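Local coordinates for protein Emp47p (form1) (Saccharomyces cerevisiae, PDB 2A6Y) that probably takes part in glycoprotein secretion as a carbohydrate-binding cargo receptor and is probably required for exit of Emp46p from the endoplasmic reticulum, at residues Val193-Gly198 against Leu246-Ile251; Ser57-Gln62 against Asn98-Lys103; Ser164-Thr169 against Val180-Lys185. One frame throughout, in Å; residues are numbered along the deposited sequence.

Contact 1: residues Val193-Gly198 against Leu246-Ile251; sequences VRFPSG and LITKYI
Arg194 and Lys249 pair their backbones as the antiparallel hydrogen-bonded pair of a short two-stranded ladder, Arg194 N to Lys249 O at 2.9 Å and Lys249 N to Arg194 O at 3.0 Å. Both side chains leave on the same face of the sheet, and the hydrocarbon parts touch, Arg194 CB lying 4.1 Å from Lys249 CE. The arginine chain then bends at its second torsion (chi2 -59°), which turns the guanidinium back along its own strand; NH2 is hydrogen-bonded to Arg191 O, while Arg194 CG rests against the CG1-CD1 arm of Ile251. Arg194 O is a shared acceptor: besides Lys249 N it receives a hydrogen bond from a water, at 2.8 Å, that also donates to Ile247 O, so the water bridges the two segments just where the ladder ends.

Pro196 supplies the second block of contact. Its CB presses on Leu246 CB at 3.5 Å, tighter than usual for two carbons, and its CG and CD lie against the backbone of Ile247 and the amide of Thr248. Thr248 runs alongside Phe195, with OG1 in the plane of that ring at its edge, 3.8 Å from CD1. With OG1 anti to its carbonyl carbon (chi1 -62°), the threonine places CG2 near Arg194 O, and its hydroxyl is hydrogen-bonded to Asp113 OD1. On the sheet face opposite Arg194 and Lys249, Val193 CG2 meets the edge of the Tyr250 ring at CD1, 4.0 Å away; both residues also touch Leu133. The C-terminal tail thus adds a short edge strand, residues 249-250, to strand 185-194 of the eight-stranded antiparallel sheet, one of the two sheets of a legume-lectin-like beta sandwich.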
loop_
_atom_site.group_PDB
_atom_site.type_symbol
_atom_site.label_atom_id
_atom_site.label_comp_id
_atom_site.label_asym_id
_atom_site.label_seq_id
_atom_site.Cartn_x
_atom_site.Cartn_y
_atom_site.Cartn_z
ATOM N N VAL A 193 -12.104 8.008 9.387
ATOM C CA VAL A 193 -10.660 8.207 9.432
ATOM C C VAL A 193 -10.306 9.645 9.154
ATOM O O VAL A 193 -10.754 10.210 8.165
ATOM C CB VAL A 193 -9.959 7.315 8.385
ATOM C CG1 VAL A 193 -8.443 7.547 8.327
ATOM C CG2 VAL A 193 -10.286 5.882 8.754
ATOM N N ARG A 194 -9.490 10.199 10.066
ATOM C CA ARG A 194 -9.167 11.629 9.979
ATOM C C ARG A 194 -7.656 11.748 9.953
ATOM O O ARG A 194 -7.024 11.555 11.003
ATOM C CB ARG A 194 -9.741 12.460 11.129
ATOM C CG ARG A 194 -11.246 12.309 11.332
ATOM C CD ARG A 194 -12.072 12.690 10.123
ATOM N NE ARG A 194 -13.378 12.052 10.023
ATOM C CZ ARG A 194 -14.326 12.161 10.938
ATOM N NH1 ARG A 194 -14.165 12.880 12.050
ATOM N NH2 ARG A 194 -15.502 11.553 10.790
ATOM N N PHE A 195 -7.092 12.020 8.788
ATOM C CA PHE A 195 -5.644 12.238 8.728
ATOM C C PHE A 195 -5.348 13.705 8.966
ATOM O O PHE A 195 -5.910 14.575 8.290
ATOM C CB PHE A 195 -5.117 11.899 7.336
ATOM C CG PHE A 195 -5.275 10.477 6.860
ATOM C CD1 PHE A 195 -4.679 9.435 7.551
ATOM C CD2 PHE A 195 -6.021 10.221 5.720
ATOM C CE1 PHE A 195 -4.815 8.121 7.103
ATOM C CE2 PHE A 195 -6.174 8.911 5.292
ATOM C CZ PHE A 195 -5.584 7.882 5.979
ATOM N N PRO A 196 -4.471 14.054 9.887
ATOM C CA PRO A 196 -4.198 15.496 10.065
ATOM C C PRO A 196 -3.350 16.046 8.940
ATOM O O PRO A 196 -2.610 15.282 8.296
ATOM C CB PRO A 196 -3.392 15.520 11.379
ATOM C CG PRO A 196 -2.673 14.165 11.324
ATOM C CD PRO A 196 -3.718 13.195 10.817
ATOM N N SER A 197 -3.426 17.372 8.727
ATOM C CA SER A 197 -2.468 17.908 7.759
ATOM C C SER A 197 -1.055 17.707 8.294
ATOM O O SER A 197 -0.790 17.832 9.502
ATOM C CB SER A 197 -2.719 19.382 7.500
ATOM O OG SER A 197 -4.128 19.525 7.422
ATOM N N GLY A 198 -0.151 17.398 7.347
ATOM C CA GLY A 198 1.187 16.995 7.732
ATOM C C GLY A 198 1.887 16.371 6.540
ATOM O O GLY A 198 1.295 16.386 5.452
ATOM N N LEU A 246 -0.282 16.641 15.812
ATOM C CA LEU A 246 -1.496 15.980 15.373
ATOM C C LEU A 246 -1.177 14.607 14.813
ATOM O O LEU A 246 -0.149 14.431 14.167
ATOM C CB LEU A 246 -2.212 16.860 14.356
ATOM C CG LEU A 246 -2.590 18.249 14.909
ATOM C CD1 LEU A 246 -3.753 18.842 14.133
ATOM C CD2 LEU A 246 -2.913 18.152 16.394
ATOM N N ILE A 247 -2.096 13.695 15.102
ATOM C CA ILE A 247 -1.972 12.281 14.711
ATOM C C ILE A 247 -3.279 11.777 14.137
ATOM O O ILE A 247 -4.333 12.394 14.345
ATOM C CB ILE A 247 -1.581 11.409 15.908
ATOM C CG1 ILE A 247 -2.617 11.400 17.046
ATOM C CG2 ILE A 247 -0.204 11.806 16.450
ATOM C CD1 ILE A 247 -2.174 10.592 18.246
ATOM N N THR A 248 -3.168 10.672 13.408
ATOM C CA THR A 248 -4.383 10.073 12.831
ATOM C C THR A 248 -5.412 9.741 13.883
ATOM O O THR A 248 -5.044 9.257 14.962
ATOM C CB THR A 248 -3.964 8.809 12.062
ATOM O OG1 THR A 248 -3.088 9.227 10.998
ATOM C CG2 THR A 248 -5.151 8.148 11.371
ATOM N N LYS A 249 -6.683 9.983 13.559
ATOM C CA LYS A 249 -7.767 9.700 14.472
ATOM C C LYS A 249 -8.797 8.815 13.786
ATOM O O LYS A 249 -8.968 8.876 12.564
ATOM C CB LYS A 249 -8.504 10.970 14.902
ATOM C CG LYS A 249 -7.706 11.825 15.876
ATOM C CD LYS A 249 -8.615 13.016 16.227
ATOM C CE LYS A 249 -9.675 13.128 15.141
ATOM N NZ LYS A 249 -10.378 14.438 15.002
ATOM N N TYR A 250 -9.458 8.036 14.591
ATOM C CA TYR A 250 -10.589 7.200 14.182
ATOM C C TYR A 250 -11.754 7.674 15.041
ATOM O O TYR A 250 -11.732 7.475 16.258
ATOM C CB TYR A 250 -10.316 5.730 14.409
ATOM C CG TYR A 250 -11.307 4.794 13.766
ATOM C CD1 TYR A 250 -11.336 4.607 12.406
ATOM C CD2 TYR A 250 -12.229 4.067 14.512
ATOM C CE1 TYR A 250 -12.211 3.757 11.774
ATOM C CE2 TYR A 250 -13.125 3.215 13.903
ATOM C CZ TYR A 250 -13.135 3.056 12.531
ATOM O OH TYR A 250 -14.045 2.186 11.941
ATOM N N ILE A 251 -12.713 8.322 14.419
ATOM C CA ILE A 251 -13.791 8.972 15.164
ATOM C C ILE A 251 -15.045 8.130 15.115
ATOM O O ILE A 251 -15.432 7.500 16.118
ATOM C CB ILE A 251 -13.945 10.373 14.531
ATOM C CG1 ILE A 251 -12.648 11.194 14.639
ATOM C CG2 ILE A 251 -15.124 11.150 15.080
ATOM C CD1 ILE A 251 -12.914 12.676 14.764
HETATM O O HOH W 1 -6.791 13.569 12.918
#

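Contact 2: residues Ser57-Gln62 against Asn98-Lys103; sequences SLWLKQ and NIPRDK. With SO4 (sulfate ion), chain C; SO4 (sulfate ion), chain B.
Ile99 and Pro100 lie over one face of the Trp59 indole, where a loop of the legume-lectin-like beta sandwich packs on strand 55-66 of its seven-stranded sheet. The apolar part is a pair of CH-pi contacts: Ile99 CG2 stands 3.8 Å from the centroid of the Trp59 five-membered ring, 13° off its normal, and Pro100 CD 3.6 Å from that of the six-membered ring. Neighbouring residues of the loop therefore divide the bicyclic system between them. The ethyl arm of Ile99, CG1 to CD1, reaches over Trp59 CB toward Leu60 O, and the ring of Trp92 also meets the indole.

Polar links run through solvent and a shared acid. One water accepts from both Trp59 NE1 and Lys103 NZ, each at 2.9 Å, linking Trp59 NE1 to Lys103, four residues on from Ile99. Lys103 NZ also makes a salt bridge with Glu37, whose other carboxylate oxygen is hydrogen-bonded to Ser57 OG.

Two sulfates, probably from the crystallisation liquor, sit at the margins. One takes a weak hydrogen bond from Gln62 NE2 and is also hydrogen-bonded to Gly63 N and Arg201 NH1. The other docks in the loop, where Arg101 folds back at its third torsion (chi3 -68°): O1 is gripped by Arg101 N at 2.8 Å and Arg101 NE at 2.9 Å, while Arg101 NH2 donates to O3 at 2.7 Å.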
loop_
_atom_site.group_PDB
_atom_site.type_symbol
_atom_site.label_atom_id
_atom_site.label_comp_id
_atom_site.label_asym_id
_atom_site.label_seq_id
_atom_site.Cartn_x
_atom_site.Cartn_y
_atom_site.Cartn_z
ATOM N N SER A 57 10.929 -3.393 -0.461
ATOM C CA SER A 57 10.183 -2.157 -0.232
ATOM C C SER A 57 10.373 -1.224 -1.425
ATOM O O SER A 57 11.374 -1.318 -2.124
ATOM C CB SER A 57 10.609 -1.466 1.066
ATOM O OG SER A 57 12.015 -1.145 0.972
ATOM N N LEU A 58 9.403 -0.330 -1.577
ATOM C CA LEU A 58 9.461 0.714 -2.590
ATOM C C LEU A 58 8.808 1.964 -1.997
ATOM O O LEU A 58 7.603 1.894 -1.769
ATOM C CB LEU A 58 8.756 0.184 -3.836
ATOM C CG LEU A 58 8.603 1.188 -4.979
ATOM C CD1 LEU A 58 9.974 1.534 -5.550
ATOM C CD2 LEU A 58 7.656 0.609 -6.057
ATOM N N TRP A 59 9.586 3.019 -1.788
ATOM C CA TRP A 59 9.052 4.203 -1.157
ATOM C C TRP A 59 9.372 5.449 -1.971
ATOM O O TRP A 59 10.456 5.527 -2.559
ATOM C CB TRP A 59 9.685 4.447 0.241
ATOM C CG TRP A 59 9.275 3.473 1.297
ATOM C CD1 TRP A 59 9.912 2.304 1.637
ATOM C CD2 TRP A 59 8.127 3.593 2.165
ATOM N NE1 TRP A 59 9.220 1.686 2.664
ATOM C CE2 TRP A 59 8.123 2.456 3.011
ATOM C CE3 TRP A 59 7.108 4.557 2.316
ATOM C CZ2 TRP A 59 7.123 2.270 3.981
ATOM C CZ3 TRP A 59 6.138 4.338 3.282
ATOM C CH2 TRP A 59 6.152 3.208 4.110
ATOM N N LEU A 60 8.509 6.453 -1.974
ATOM C CA LEU A 60 8.872 7.775 -2.496
ATOM C C LEU A 60 9.960 8.410 -1.632
ATOM O O LEU A 60 9.916 8.309 -0.364
ATOM C CB LEU A 60 7.613 8.669 -2.523
ATOM C CG LEU A 60 6.803 8.370 -3.803
ATOM C CD1 LEU A 60 5.337 8.637 -3.576
ATOM C CD2 LEU A 60 7.362 9.204 -4.951
ATOM N N LYS A 61 10.929 9.082 -2.251
ATOM C CA LYS A 61 12.037 9.699 -1.523
ATOM C C LYS A 61 11.630 10.932 -0.725
ATOM O O LYS A 61 12.248 11.219 0.283
ATOM C CB LYS A 61 13.117 10.097 -2.534
ATOM C CG LYS A 61 13.878 8.912 -3.132
ATOM C CD LYS A 61 15.044 9.454 -3.987
ATOM C CE LYS A 61 15.879 8.298 -4.595
ATOM N NZ LYS A 61 16.896 8.877 -5.553
ATOM N N GLN A 62 10.592 11.634 -1.232
ATOM C CA GLN A 62 10.168 12.861 -0.578
ATOM C C GLN A 62 8.791 12.707 0.054
ATOM O O GLN A 62 7.940 12.001 -0.496
ATOM C CB GLN A 62 10.081 13.984 -1.629
ATOM C CG GLN A 62 11.412 14.276 -2.299
ATOM C CD GLN A 62 12.612 14.646 -1.440
ATOM O OE1 GLN A 62 13.788 14.432 -1.829
ATOM N NE2 GLN A 62 12.404 15.200 -0.251
ATOM N N ASN A 98 10.670 11.108 7.391
ATOM C CA ASN A 98 11.577 10.442 6.463
ATOM C C ASN A 98 10.898 9.127 6.098
ATOM O O ASN A 98 9.816 8.821 6.671
ATOM C CB ASN A 98 12.952 10.134 7.089
ATOM C CG ASN A 98 13.499 11.265 7.954
ATOM O OD1 ASN A 98 13.485 11.288 9.188
ATOM N ND2 ASN A 98 13.958 12.320 7.307
ATOM N N ILE A 99 11.479 8.340 5.221
ATOM C CA ILE A 99 10.939 6.960 5.023
ATOM C C ILE A 99 10.837 6.269 6.369
ATOM O O ILE A 99 11.758 6.432 7.179
ATOM C CB ILE A 99 11.840 6.227 4.012
ATOM C CG1 ILE A 99 11.656 6.808 2.619
ATOM C CG2 ILE A 99 11.553 4.711 4.026
ATOM C CD1 ILE A 99 12.679 6.291 1.610
ATOM N N PRO A 100 9.778 5.556 6.682
ATOM C CA PRO A 100 9.689 4.981 8.022
ATOM C C PRO A 100 10.853 4.059 8.327
ATOM O O PRO A 100 11.267 3.283 7.465
ATOM C CB PRO A 100 8.348 4.222 7.987
ATOM C CG PRO A 100 7.538 5.060 7.021
ATOM C CD PRO A 100 8.540 5.318 5.913
ATOM N N ARG A 101 11.395 4.161 9.554
ATOM C CA ARG A 101 12.560 3.350 9.897
ATOM C C ARG A 101 12.214 1.905 10.183
ATOM O O ARG A 101 13.046 0.994 9.991
ATOM C CB ARG A 101 13.162 3.941 11.191
ATOM C CG ARG A 101 13.691 5.371 10.983
ATOM C CD ARG A 101 14.144 5.907 12.350
ATOM N NE ARG A 101 12.896 6.057 13.141
ATOM C CZ ARG A 101 12.893 6.508 14.395
ATOM N NH1 ARG A 101 14.069 6.847 14.956
ATOM N NH2 ARG A 101 11.747 6.622 15.062
ATOM N N ASP A 102 11.020 1.667 10.733
ATOM C CA ASP A 102 10.716 0.332 11.267
ATOM C C ASP A 102 10.279 -0.616 10.144
ATOM O O ASP A 102 9.579 -0.214 9.215
ATOM C CB ASP A 102 9.634 0.448 12.349
ATOM C CG ASP A 102 9.412 -0.879 13.035
ATOM O OD1 ASP A 102 10.077 -1.210 14.047
ATOM O OD2 ASP A 102 8.541 -1.626 12.525
ATOM N N LYS A 103 10.720 -1.864 10.211
ATOM C CA LYS A 103 10.458 -2.864 9.160
ATOM C C LYS A 103 9.838 -4.124 9.736
ATOM O O LYS A 103 9.944 -5.205 9.129
ATOM C CB LYS A 103 11.754 -3.188 8.398
ATOM C CG LYS A 103 12.274 -1.917 7.743
ATOM C CD LYS A 103 13.214 -2.097 6.593
ATOM C CE LYS A 103 13.520 -0.742 5.992
ATOM N NZ LYS A 103 12.970 -0.671 4.548
HETATM S S SO4 C . 9.269 5.229 12.483
HETATM O O1 SO4 C . 10.384 5.823 11.631
HETATM O O2 SO4 C . 8.962 3.802 12.014
HETATM O O3 SO4 C . 9.653 5.269 13.924
HETATM O O4 SO4 C . 8.082 6.109 12.300
HETATM S S SO4 B . 12.131 14.520 3.038
HETATM O O1 SO4 B . 13.224 15.171 2.222
HETATM O O2 SO4 B . 12.339 13.079 3.046
HETATM O O3 SO4 B . 12.206 15.049 4.397
HETATM O O4 SO4 B . 10.841 14.953 2.451
HETATM O O HOH W 2 10.130 -0.419 4.508
#

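Contact 3: residues Ser164-Thr169 against Val180-Lys185; sequences STIRVT and VQVDNK
Arg167, with CG anti to the backbone N (chi1 175°), and Gln181, whose CG is turned beside its own N (chi1 -69°), extend side by side from a hydrogen-bonded antiparallel pair. Arg167 CD passes 3.4 Å from Gln181 OE1, and the amide stands nearly upright to the guanidinium, their planes 86° apart. Asn184 OD1 lies over one guanidinium face without a hydrogen bond; the charge of Arg167 is met instead by a salt bridge from NH2 to Glu73.

The ladder belongs to the beta hairpin of strands 164-171 and 177-182 in the eight-stranded sheet of the lectin sandwich. Arg167 N reaches Gln181 O at 2.9 Å, and Gln181 N returns to Arg167 O at 2.8 Å. On the opposite face Ile166 CG2 packs against Val180 CG1 at 4.1 Å, and both residues continue inward to strand 115-120 of the other sheet.

Beyond Val182 the second strand leaves through a type I' turn, Val182 to Lys185. Asp183, its second residue, keeps hold of strand 164-171 twice: its N donates to Thr165 O at 2.8 Å, and its OD1 accepts from Thr165 N at 2.9 Å on the syn side of the carboxylate, the donor lying somewhat out of the carboxylate plane. A further water donates to Thr165 O and accepts from Asn184 N, pinning the turn's third residue to the same carbonyl.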
loop_
_atom_site.group_PDB
_atom_site.type_symbol
_atom_site.label_atom_id
_atom_site.label_comp_id
_atom_site.label_asym_id
_atom_site.label_seq_id
_atom_site.Cartn_x
_atom_site.Cartn_y
_atom_site.Cartn_z
ATOM N N SER A 164 -3.903 -6.186 -10.692
ATOM C CA SER A 164 -5.032 -5.529 -10.063
ATOM C C SER A 164 -4.730 -4.064 -9.739
ATOM O O SER A 164 -3.569 -3.773 -9.457
ATOM C CB SER A 164 -5.376 -6.215 -8.741
ATOM O OG SER A 164 -5.857 -7.556 -8.868
ATOM N N THR A 165 -5.746 -3.196 -9.758
ATOM C CA THR A 165 -5.486 -1.819 -9.390
ATOM C C THR A 165 -6.272 -1.466 -8.135
ATOM O O THR A 165 -7.506 -1.583 -8.143
ATOM C CB THR A 165 -5.891 -0.848 -10.513
ATOM O OG1 THR A 165 -5.051 -1.081 -11.648
ATOM C CG2 THR A 165 -5.641 0.585 -10.089
ATOM N N ILE A 166 -5.539 -1.018 -7.126
ATOM C CA ILE A 166 -6.191 -0.487 -5.909
ATOM C C ILE A 166 -6.207 1.030 -5.963
ATOM O O ILE A 166 -5.144 1.649 -6.109
ATOM C CB ILE A 166 -5.459 -0.994 -4.658
ATOM C CG1 ILE A 166 -5.478 -2.503 -4.510
ATOM C CG2 ILE A 166 -6.021 -0.272 -3.427
ATOM C CD1 ILE A 166 -4.541 -2.982 -3.387
ATOM N N ARG A 167 -7.419 1.582 -5.857
ATOM C CA ARG A 167 -7.552 3.030 -5.895
ATOM C C ARG A 167 -7.982 3.492 -4.509
ATOM O O ARG A 167 -8.997 3.021 -4.006
ATOM C CB ARG A 167 -8.587 3.498 -6.930
ATOM C CG ARG A 167 -8.776 5.017 -6.842
ATOM C CD ARG A 167 -9.914 5.502 -7.732
ATOM N NE ARG A 167 -9.663 5.186 -9.128
ATOM C CZ ARG A 167 -10.427 5.240 -10.191
ATOM N NH1 ARG A 167 -11.701 5.654 -10.207
ATOM N NH2 ARG A 167 -9.891 4.863 -11.364
ATOM N N VAL A 168 -7.200 4.382 -3.905
ATOM C CA VAL A 168 -7.473 4.951 -2.608
ATOM C C VAL A 168 -7.800 6.424 -2.835
ATOM O O VAL A 168 -6.974 7.143 -3.389
ATOM C CB VAL A 168 -6.231 4.843 -1.689
ATOM C CG1 VAL A 168 -6.551 5.360 -0.295
ATOM C CG2 VAL A 168 -5.748 3.379 -1.658
ATOM N N THR A 169 -8.991 6.837 -2.413
ATOM C CA THR A 169 -9.348 8.254 -2.487
ATOM C C THR A 169 -9.604 8.781 -1.089
ATOM O O THR A 169 -10.251 8.122 -0.259
ATOM C CB THR A 169 -10.589 8.431 -3.389
ATOM O OG1 THR A 169 -10.381 7.834 -4.673
ATOM C CG2 THR A 169 -10.867 9.905 -3.584
ATOM N N VAL A 180 -11.735 2.839 -0.838
ATOM C CA VAL A 180 -10.758 1.901 -1.374
ATOM C C VAL A 180 -11.511 1.047 -2.396
ATOM O O VAL A 180 -12.523 0.451 -2.058
ATOM C CB VAL A 180 -10.115 1.025 -0.286
ATOM C CG1 VAL A 180 -9.171 -0.022 -0.886
ATOM C CG2 VAL A 180 -9.365 1.905 0.714
ATOM N N GLN A 181 -10.997 1.031 -3.625
ATOM C CA GLN A 181 -11.580 0.256 -4.708
ATOM C C GLN A 181 -10.565 -0.729 -5.239
ATOM O O GLN A 181 -9.375 -0.431 -5.230
ATOM C CB GLN A 181 -12.008 1.165 -5.875
ATOM C CG GLN A 181 -13.207 2.046 -5.464
ATOM C CD GLN A 181 -13.359 3.129 -6.529
ATOM O OE1 GLN A 181 -12.736 4.175 -6.460
ATOM N NE2 GLN A 181 -14.162 2.837 -7.518
ATOM N N VAL A 182 -11.005 -1.870 -5.733
ATOM C CA VAL A 182 -10.176 -2.858 -6.423
ATOM C C VAL A 182 -10.780 -3.012 -7.814
ATOM O O VAL A 182 -11.961 -3.380 -7.898
ATOM C CB VAL A 182 -10.208 -4.203 -5.721
ATOM C CG1 VAL A 182 -9.391 -5.229 -6.520
ATOM C CG2 VAL A 182 -9.623 -4.068 -4.314
ATOM N N ASP A 183 -10.009 -2.690 -8.852
ATOM C CA ASP A 183 -10.538 -2.666 -10.202
ATOM C C ASP A 183 -11.895 -1.967 -10.311
ATOM O O ASP A 183 -12.826 -2.485 -10.932
ATOM C CB ASP A 183 -10.657 -4.126 -10.660
ATOM C CG ASP A 183 -9.261 -4.729 -10.757
ATOM O OD1 ASP A 183 -8.264 -3.988 -10.871
ATOM O OD2 ASP A 183 -9.195 -5.982 -10.724
ATOM N N ASN A 184 -11.958 -0.801 -9.686
ATOM C CA ASN A 184 -13.106 0.076 -9.752
ATOM C C ASN A 184 -14.304 -0.492 -8.995
ATOM O O ASN A 184 -15.366 0.120 -9.106
ATOM C CB ASN A 184 -13.524 0.420 -11.210
ATOM C CG ASN A 184 -12.488 1.136 -12.035
ATOM O OD1 ASN A 184 -11.812 2.067 -11.611
ATOM N ND2 ASN A 184 -12.267 0.765 -13.292
ATOM N N LYS A 185 -14.230 -1.563 -8.241
ATOM C CA LYS A 185 -15.356 -1.965 -7.393
ATOM C C LYS A 185 -15.025 -1.517 -5.968
ATOM O O LYS A 185 -13.885 -1.752 -5.532
ATOM C CB LYS A 185 -15.610 -3.473 -7.378
ATOM C CG LYS A 185 -16.083 -4.005 -8.716
ATOM C CD LYS A 185 -16.266 -5.524 -8.718
ATOM C CE LYS A 185 -16.683 -6.042 -10.078
ATOM N NZ LYS A 185 -15.529 -5.948 -11.031
HETATM O O HOH W 3 -9.658 0.494 -8.664
HETATM O O HOH W 4 -10.785 3.353 -14.304
HETATM O O HOH W 5 -11.209 5.067 -4.266
#

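In the fold
From the N terminus the three contacts close in series, neither nesting nor crossing. Contact 2 comes first, folding the loop after strand 88-95 back on strand 55-66 of the seven-stranded sheet. Contact 3 follows as a short-range hairpin in the eight-stranded sheet, and its turn leads directly into strand 185-194. Contact 1 starts at the end of that strand and closes the longest loop of the three, 47 residues, bringing the tail in as an edge strand of the same sheet. The disulfide Cys153-Cys187 links the two sheets, joining strand 151-154 to strand 185-194. Contacts 2 and 3 lie on opposite sides of the chain's centre, their centres about 23 Å apart.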